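Local coordinates for protein multicopper oxidase (Pseudomonas thermotolerans, PDB 6VOW) that probably oxidises phenolic and other reducing substrates in the manner of a laccase, using its copper centres to reduce dioxygen to water, at residues 140-152 and 172-185. Sequence-based numbering, arbitrary orientation. Where two conformers were deposited one is given.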
ATOM      1  N   SER A 140      -8.776 -12.765   7.064  1.00 47.85           N
ATOM      2  CA  SER A 140      -8.173 -13.888   6.313  1.00 47.26           C
ATOM      3  C   SER A 140      -7.154 -13.350   5.315  1.00 42.15           C
ATOM      4  O   SER A 140      -7.150 -13.702   4.159  1.00 44.99           O
ATOM      5  CB  SER A 140      -9.267 -14.698   5.551  1.00 57.45           C
ATOM      6  OG  SER A 140     -10.350 -15.085   6.387  1.00 52.70           O
ATOM      7  N   SER A 141      -6.282 -12.500   5.800  1.00 39.79           N
ATOM      8  CA  SER A 141      -5.599 -11.562   4.983  1.00 42.88           C
ATOM      9  C   SER A 141      -4.631 -12.234   4.051  1.00 41.11           C
ATOM     10  O   SER A 141      -4.723 -12.052   2.848  1.00 51.53           O
ATOM     11  CB  SER A 141      -4.932 -10.482   5.855  1.00 51.97           C
ATOM     12  OG  SER A 141      -5.861  -9.809   6.742  1.00 49.12           O
ATOM     13  N   ALA A 142      -3.763 -13.097   4.566  1.00 49.41           N
ATOM     14  CA  ALA A 142      -2.728 -13.802   3.760  1.00 47.94           C
ATOM     15  C   ALA A 142      -3.351 -14.530   2.603  1.00 41.17           C
ATOM     16  O   ALA A 142      -2.935 -14.413   1.416  1.00 44.35           O
ATOM     17  CB  ALA A 142      -1.962 -14.784   4.659  1.00 53.32           C
ATOM     18  N   SER A 143      -4.381 -15.280   2.961  1.00 38.68           N
ATOM     19  CA  SER A 143      -5.150 -16.019   1.980  1.00 45.87           C
ATOM     20  C   SER A 143      -5.920 -15.107   0.959  1.00 42.77           C
ATOM     21  O   SER A 143      -5.855 -15.282  -0.289  1.00 54.24           O
ATOM     22  CB  SER A 143      -6.121 -16.950   2.748  1.00 48.32           C
ATOM     23  OG  SER A 143      -6.855 -17.664   1.782  1.00 49.72           O
ATOM     24  N   GLN A 144      -6.668 -14.175   1.483  1.00 39.36           N
ATOM     25  CA  GLN A 144      -7.558 -13.333   0.620  1.00 34.67           C
ATOM     26  C   GLN A 144      -6.742 -12.337  -0.208  1.00 33.05           C
ATOM     27  O   GLN A 144      -6.973 -12.209  -1.388  1.00 40.66           O
ATOM     28  CB  GLN A 144      -8.643 -12.669   1.435  1.00 33.66           C
ATOM     29  CG  GLN A 144      -9.703 -13.588   2.045  1.00 41.43           C
ATOM     30  CD  GLN A 144     -10.923 -12.891   2.661  1.00 44.57           C
ATOM     31  OE1 GLN A 144     -11.819 -13.559   3.137  1.00 52.85           O
ATOM     32  NE2 GLN A 144     -10.963 -11.600   2.671  1.00 43.08           N
ATOM     33  N   LEU A 145      -5.768 -11.672   0.385  1.00 40.46           N
ATOM     34  CA  LEU A 145      -4.829 -10.857  -0.396  1.00 40.58           C
ATOM     35  C   LEU A 145      -4.030 -11.726  -1.317  1.00 43.90           C
ATOM     36  O   LEU A 145      -3.869 -11.388  -2.473  1.00 38.80           O
ATOM     37  CB  LEU A 145      -3.840 -10.063   0.467  1.00 39.83           C
ATOM     38  CG  LEU A 145      -4.355  -8.768   1.125  1.00 39.58           C
ATOM     39  CD1 LEU A 145      -5.041  -9.037   2.431  1.00 50.41           C
ATOM     40  CD2 LEU A 145      -3.245  -7.799   1.443  1.00 48.93           C
ATOM     41  N   GLY A 146      -3.548 -12.850  -0.792  1.00 39.38           N
ATOM     42  CA  GLY A 146      -2.793 -13.779  -1.584  1.00 40.44           C
ATOM     43  C   GLY A 146      -3.498 -14.232  -2.822  1.00 40.10           C
ATOM     44  O   GLY A 146      -2.871 -14.419  -3.876  1.00 35.06           O
ATOM     45  N   ARG A 147      -4.802 -14.462  -2.708  1.00 39.29           N
ATOM     46  CA  ARG A 147      -5.530 -14.931  -3.873  1.00 41.94           C
ATOM     47  C   ARG A 147      -5.941 -13.872  -4.857  1.00 37.53           C
ATOM     48  O   ARG A 147      -6.564 -14.188  -5.844  1.00 38.61           O
ATOM     49  CB  ARG A 147      -6.794 -15.671  -3.435  1.00 47.99           C
ATOM     50  CG  ARG A 147      -6.568 -17.150  -3.298  1.00 61.17           C
ATOM     51  CD  ARG A 147      -7.821 -17.970  -3.591  1.00 72.25           C
ATOM     52  NE  ARG A 147      -7.702 -19.150  -2.758  1.00 59.52           N
ATOM     53  CZ  ARG A 147      -7.834 -19.118  -1.439  1.00 58.25           C
ATOM     54  NH1 ARG A 147      -8.136 -17.978  -0.794  1.00 58.10           N
ATOM     55  NH2 ARG A 147      -7.603 -20.197  -0.772  1.00 53.57           N
ATOM     56  N   GLY A 148      -5.653 -12.618  -4.600  1.00 39.43           N
ATOM     57  CA  GLY A 148      -5.993 -11.630  -5.586  1.00 39.45           C
ATOM     58  C   GLY A 148      -6.742 -10.450  -5.059  1.00 38.40           C
ATOM     59  O   GLY A 148      -6.933  -9.556  -5.814  1.00 37.93           O
ATOM     60  N   LEU A 149      -7.176 -10.448  -3.809  1.00 38.00           N
ATOM     61  CA  LEU A 149      -8.037  -9.368  -3.313  1.00 40.28           C
ATOM     62  C   LEU A 149      -7.221  -8.206  -2.909  1.00 36.69           C
ATOM     63  O   LEU A 149      -7.038  -7.981  -1.732  1.00 37.83           O
ATOM     64  CB  LEU A 149      -8.978  -9.826  -2.172  1.00 38.94           C
ATOM     65  CG  LEU A 149     -10.017 -10.807  -2.706  1.00 35.41           C
ATOM     66  CD1 LEU A 149     -10.515 -11.654  -1.554  1.00 51.40           C
ATOM     67  CD2 LEU A 149     -11.176 -10.238  -3.516  1.00 40.55           C
ATOM     68  N   VAL A 150      -6.801  -7.438  -3.940  1.00 37.11           N
ATOM     69  CA  VAL A 150      -6.067  -6.221  -3.804  1.00 32.71           C
ATOM     70  C   VAL A 150      -6.360  -5.327  -4.984  1.00 35.31           C
ATOM     71  O   VAL A 150      -6.510  -5.822  -6.142  1.00 35.68           O
ATOM     72  CB  VAL A 150      -4.564  -6.407  -3.749  1.00 34.56           C
ATOM     73  CG1 VAL A 150      -4.135  -7.194  -2.574  1.00 35.18           C
ATOM     74  CG2 VAL A 150      -4.012  -6.962  -4.993  1.00 35.89           C
ATOM     75  N   GLY A 151      -6.437  -4.040  -4.723  1.00 33.52           N
ATOM     76  CA  GLY A 151      -6.669  -3.109  -5.851  1.00 37.13           C
ATOM     77  C   GLY A 151      -6.082  -1.736  -5.621  1.00 33.70           C
ATOM     78  O   GLY A 151      -5.876  -1.344  -4.478  1.00 35.86           O
ATOM     79  N   PRO A 152      -5.852  -0.965  -6.683  1.00 32.75           N
ATOM     80  CA  PRO A 152      -5.430   0.430  -6.554  1.00 39.42           C
ATOM     81  C   PRO A 152      -6.616   1.399  -6.348  1.00 41.71           C
ATOM     82  O   PRO A 152      -7.686   1.187  -6.984  1.00 37.96           O
ATOM     83  CB  PRO A 152      -4.730   0.721  -7.920  1.00 36.51           C
ATOM     84  CG  PRO A 152      -5.211  -0.290  -8.856  1.00 40.11           C
ATOM     85  CD  PRO A 152      -6.079  -1.299  -8.075  1.00 43.05           C
ATOM     86  N   LYS A 172       2.360  -7.370  -8.110  0.50 40.89           N
ATOM     87  CA  LYS A 172       1.991  -8.489  -7.281  0.50 42.03           C
ATOM     88  C   LYS A 172       2.828  -9.713  -7.637  0.50 44.92           C
ATOM     89  O   LYS A 172       2.995 -10.077  -8.837  0.50 43.17           O
ATOM     90  CB  LYS A 172       0.485  -8.790  -7.387  0.50 35.41           C
ATOM     91  CG  LYS A 172       0.026  -9.725  -6.287  0.50 35.49           C
ATOM     92  CD  LYS A 172      -1.453  -9.921  -6.295  0.50 37.50           C
ATOM     93  CE  LYS A 172      -1.898 -10.097  -4.853  0.50 40.29           C
ATOM     94  NZ  LYS A 172      -1.496 -11.400  -4.290  0.50 36.37           N
ATOM     95  N   THR A 173       3.361 -10.340  -6.583  1.00 41.39           N
ATOM     96  CA  THR A 173       4.200 -11.543  -6.710  1.00 46.07           C
ATOM     97  C   THR A 173       3.370 -12.705  -6.161  1.00 42.22           C
ATOM     98  O   THR A 173       3.222 -12.875  -4.943  1.00 40.28           O
ATOM     99  CB  THR A 173       5.547 -11.306  -5.990  1.00 44.49           C
ATOM    100  OG1 THR A 173       6.224 -10.365  -6.782  1.00 46.77           O
ATOM    101  CG2 THR A 173       6.449 -12.606  -5.840  1.00 46.20           C
ATOM    102  N   TRP A 174       2.790 -13.434  -7.112  1.00 37.84           N
ATOM    103  CA  TRP A 174       1.809 -14.428  -6.852  1.00 40.01           C
ATOM    104  C   TRP A 174       2.439 -15.714  -6.413  1.00 41.58           C
ATOM    105  O   TRP A 174       3.308 -16.254  -7.109  1.00 43.91           O
ATOM    106  CB  TRP A 174       1.068 -14.731  -8.126  1.00 40.31           C
ATOM    107  CG  TRP A 174       0.156 -13.658  -8.593  1.00 41.75           C
ATOM    108  CD1 TRP A 174       0.446 -12.634  -9.473  1.00 43.85           C
ATOM    109  CD2 TRP A 174      -1.215 -13.535  -8.276  1.00 41.75           C
ATOM    110  NE1 TRP A 174      -0.656 -11.888  -9.682  1.00 47.16           N
ATOM    111  CE2 TRP A 174      -1.700 -12.420  -8.961  1.00 46.98           C
ATOM    112  CE3 TRP A 174      -2.090 -14.253  -7.441  1.00 48.73           C
ATOM    113  CZ2 TRP A 174      -3.023 -12.019  -8.882  1.00 46.27           C
ATOM    114  CZ3 TRP A 174      -3.397 -13.826  -7.344  1.00 54.91           C
ATOM    115  CH2 TRP A 174      -3.860 -12.714  -8.056  1.00 40.69           C
ATOM    116  N   HIS A 175       1.892 -16.252  -5.334  1.00 45.37           N
ATOM    117  CA  HIS A 175       2.238 -17.554  -4.815  1.00 44.72           C
ATOM    118  C   HIS A 175       1.528 -18.597  -5.638  1.00 42.08           C
ATOM    119  O   HIS A 175       0.613 -19.207  -5.188  1.00 42.82           O
ATOM    120  CB  HIS A 175       1.721 -17.721  -3.396  1.00 40.42           C
ATOM    121  CG  HIS A 175       2.176 -16.692  -2.437  1.00 38.76           C
ATOM    122  ND1 HIS A 175       1.774 -15.379  -2.487  1.00 49.57           N
ATOM    123  CD2 HIS A 175       2.950 -16.797  -1.346  1.00 48.76           C
ATOM    124  CE1 HIS A 175       2.352 -14.704  -1.510  1.00 46.50           C
ATOM    125  NE2 HIS A 175       3.079 -15.534  -0.815  1.00 43.33           N
ATOM    126  N   VAL A 176       1.978 -18.816  -6.855  1.00 43.86           N
ATOM    127  CA  VAL A 176       1.480 -19.908  -7.649  1.00 43.64           C
ATOM    128  C   VAL A 176       2.695 -20.672  -8.140  1.00 49.84           C
ATOM    129  O   VAL A 176       3.744 -20.074  -8.368  1.00 54.62           O
ATOM    130  CB  VAL A 176       0.565 -19.413  -8.796  1.00 48.97           C
ATOM    131  CG1 VAL A 176      -0.524 -18.545  -8.229  1.00 54.29           C
ATOM    132  CG2 VAL A 176       1.311 -18.673  -9.864  1.00 51.97           C
ATOM    133  N   ASP A 177       2.581 -22.002  -8.254  1.00 57.28           N
ATOM    134  CA  ASP A 177       3.710 -22.816  -8.742  1.00 57.10           C
ATOM    135  C   ASP A 177       3.795 -22.689 -10.251  1.00 54.40           C
ATOM    136  O   ASP A 177       3.159 -21.864 -10.833  1.00 63.60           O
ATOM    137  CB  ASP A 177       3.633 -24.281  -8.255  1.00 52.07           C
ATOM    138  CG  ASP A 177       2.393 -25.041  -8.792  1.00 55.92           C
ATOM    139  OD1 ASP A 177       1.657 -24.476  -9.620  1.00 71.48           O
ATOM    140  OD2 ASP A 177       2.161 -26.222  -8.424  1.00 77.95           O
ATOM    141  N   GLU A 178       4.589 -23.524 -10.886  1.00 65.04           N
ATOM    142  CA  GLU A 178       4.655 -23.596 -12.318  1.00 71.45           C
ATOM    143  C   GLU A 178       3.401 -24.090 -13.082  1.00 66.87           C
ATOM    144  O   GLU A 178       3.394 -23.970 -14.326  1.00 92.02           O
ATOM    145  CB  GLU A 178       5.921 -24.403 -12.742  1.00 82.95           C
ATOM    146  CG  GLU A 178       7.231 -23.585 -12.746  1.00 89.57           C
ATOM    147  CD  GLU A 178       8.112 -23.759 -11.523  1.00 90.34           C
ATOM    148  OE1 GLU A 178       7.594 -24.090 -10.421  1.00 91.61           O
ATOM    149  OE2 GLU A 178       9.344 -23.538 -11.687  1.00 93.02           O
ATOM    150  N   GLN A 179       2.361 -24.612 -12.410  1.00 73.14           N
ATOM    151  CA  GLN A 179       1.104 -25.104 -13.089  1.00 82.79           C
ATOM    152  C   GLN A 179      -0.169 -24.300 -12.677  1.00 82.48           C
ATOM    153  O   GLN A 179      -1.364 -24.735 -12.797  1.00 79.46           O
ATOM    154  CB  GLN A 179       0.973 -26.615 -12.865  1.00 89.45           C
ATOM    155  CG  GLN A 179       2.011 -27.409 -13.688  1.00 75.73           C
ATOM    156  CD  GLN A 179       3.363 -27.570 -12.974  1.00 78.89           C
ATOM    157  OE1 GLN A 179       3.448 -28.051 -11.844  1.00 64.90           O
ATOM    158  NE2 GLN A 179       4.425 -27.193 -13.645  1.00 84.65           N
ATOM    159  N   GLY A 180       0.123 -23.087 -12.212  1.00 58.69           N
ATOM    160  CA  GLY A 180      -0.862 -22.180 -11.779  1.00 48.23           C
ATOM    161  C   GLY A 180      -1.473 -22.365 -10.427  1.00 57.13           C
ATOM    162  O   GLY A 180      -2.282 -21.501 -10.039  1.00 62.87           O
ATOM    163  N   ALA A 181      -1.100 -23.421  -9.678  1.00 58.06           N
ATOM    164  CA  ALA A 181      -1.755 -23.686  -8.402  1.00 49.81           C
ATOM    165  C   ALA A 181      -1.154 -22.829  -7.346  1.00 49.92           C
ATOM    166  O   ALA A 181       0.064 -22.609  -7.315  1.00 52.63           O
ATOM    167  CB  ALA A 181      -1.594 -25.120  -7.990  1.00 57.07           C
ATOM    168  N   PHE A 182      -1.995 -22.400  -6.421  1.00 42.50           N
ATOM    169  CA  PHE A 182      -1.520 -21.677  -5.277  1.00 47.27           C
ATOM    170  C   PHE A 182      -0.689 -22.570  -4.334  1.00 55.29           C
ATOM    171  O   PHE A 182      -1.005 -23.767  -4.095  1.00 57.81           O
ATOM    172  CB  PHE A 182      -2.670 -21.059  -4.477  1.00 50.87           C
ATOM    173  CG  PHE A 182      -3.396 -19.929  -5.189  1.00 55.15           C
ATOM    174  CD1 PHE A 182      -2.732 -18.763  -5.531  1.00 52.62           C
ATOM    175  CD2 PHE A 182      -4.736 -20.030  -5.486  1.00 53.00           C
ATOM    176  CE1 PHE A 182      -3.380 -17.709  -6.190  1.00 48.22           C
ATOM    177  CE2 PHE A 182      -5.392 -18.985  -6.121  1.00 54.72           C
ATOM    178  CZ  PHE A 182      -4.707 -17.817  -6.470  1.00 46.99           C
ATOM    179  N   THR A 183       0.360 -21.936  -3.809  1.00 43.34           N
ATOM    180  CA  THR A 183       1.289 -22.509  -2.897  1.00 48.61           C
ATOM    181  C   THR A 183       0.824 -21.873  -1.625  1.00 50.87           C
ATOM    182  O   THR A 183      -0.008 -20.987  -1.638  1.00 54.50           O
ATOM    183  CB  THR A 183       2.806 -22.202  -3.260  1.00 47.00           C
ATOM    184  OG1 THR A 183       3.117 -20.782  -3.253  1.00 40.62           O
ATOM    185  CG2 THR A 183       3.136 -22.770  -4.646  1.00 46.99           C
ATOM    186  N   PRO A 184       1.335 -22.332  -0.502  1.00 49.54           N
ATOM    187  CA  PRO A 184       0.750 -21.833   0.673  1.00 40.86           C
ATOM    188  C   PRO A 184       1.054 -20.342   0.838  1.00 46.66           C
ATOM    189  O   PRO A 184       2.126 -19.885   0.489  1.00 51.66           O
ATOM    190  CB  PRO A 184       1.445 -22.660   1.756  1.00 50.52           C
ATOM    191  CG  PRO A 184       1.912 -23.877   1.081  1.00 49.24           C
ATOM    192  CD  PRO A 184       2.369 -23.341  -0.219  1.00 51.43           C
ATOM    193  N   PHE A 185       0.103 -19.593   1.348  1.00 41.95           N
ATOM    194  CA  PHE A 185       0.328 -18.157   1.722  1.00 43.07           C
ATOM    195  C   PHE A 185       1.021 -17.876   3.044  1.00 51.60           C
ATOM    196  O   PHE A 185       1.367 -16.710   3.331  1.00 54.65           O
ATOM    197  CB  PHE A 185      -0.991 -17.440   1.759  1.00 44.26           C
ATOM    198  CG  PHE A 185      -1.737 -17.578   0.480  1.00 46.89           C
ATOM    199  CD1 PHE A 185      -1.236 -16.980  -0.668  1.00 47.57           C
ATOM    200  CD2 PHE A 185      -2.840 -18.385   0.410  1.00 46.20           C
ATOM    201  CE1 PHE A 185      -1.854 -17.154  -1.869  1.00 42.71           C
ATOM    202  CE2 PHE A 185      -3.517 -18.525  -0.769  1.00 43.47           C
ATOM    203  CZ  PHE A 185      -3.007 -17.912  -1.910  1.00 40.16           C
TER
HETATM  204  O   HOH W   1      -0.344 -14.492  -4.283  1.00 41.74           O
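The Phe185 ring lies against helix 141-146, with Ser143 O over one face, toward the rim, and, from its own segment, Thr183 O over the centre of the other. Along one side of the ring, CE1 comes to 3.5 Å from Gly146 C, a closeness that the bare glycine backbone permits; its CD1 lies over a face of the His175 ring. Phe182 offers a face to the aliphatic part of Arg147: CG sits 4.0 Å from the ring centroid and 28° off its normal, a CH-pi contact, while the guanidinium plane is turned 86° from the ring. That group is tethered within its own segment by NH1 to Ser143 OG (2.9 Å) and makes a cation-pi contact with Trp60. Trp174 receives Arg147 O at its edge, CZ3 to O 3.5 Å, and Lys172 CD lies over one indole face.

Polar bonds fasten the helix end. Bends late in the Lys172 chain bring NZ to 3.0 Å from Leu145 O, with a weak second bond to Gly146 O; a second deposited conformer leaves both less certain. A water donates to Gly146 O (2.6 Å) and is hydrogen-bonded to His175 ND1.

Gly148, at positive phi, and the bonds Leu149 N to Gln144 O and Gly148 N to Leu145 O define a Schellman motif. The contact sets this end of helix 141-146, in the first cupredoxin-like domain, against strand 165-174 and its following loop, at the start of the second, in the consecutive-domain architecture of multicopper oxidases, with the Leu145 side chain about 6 Å from the Cu-O-Cu linkage.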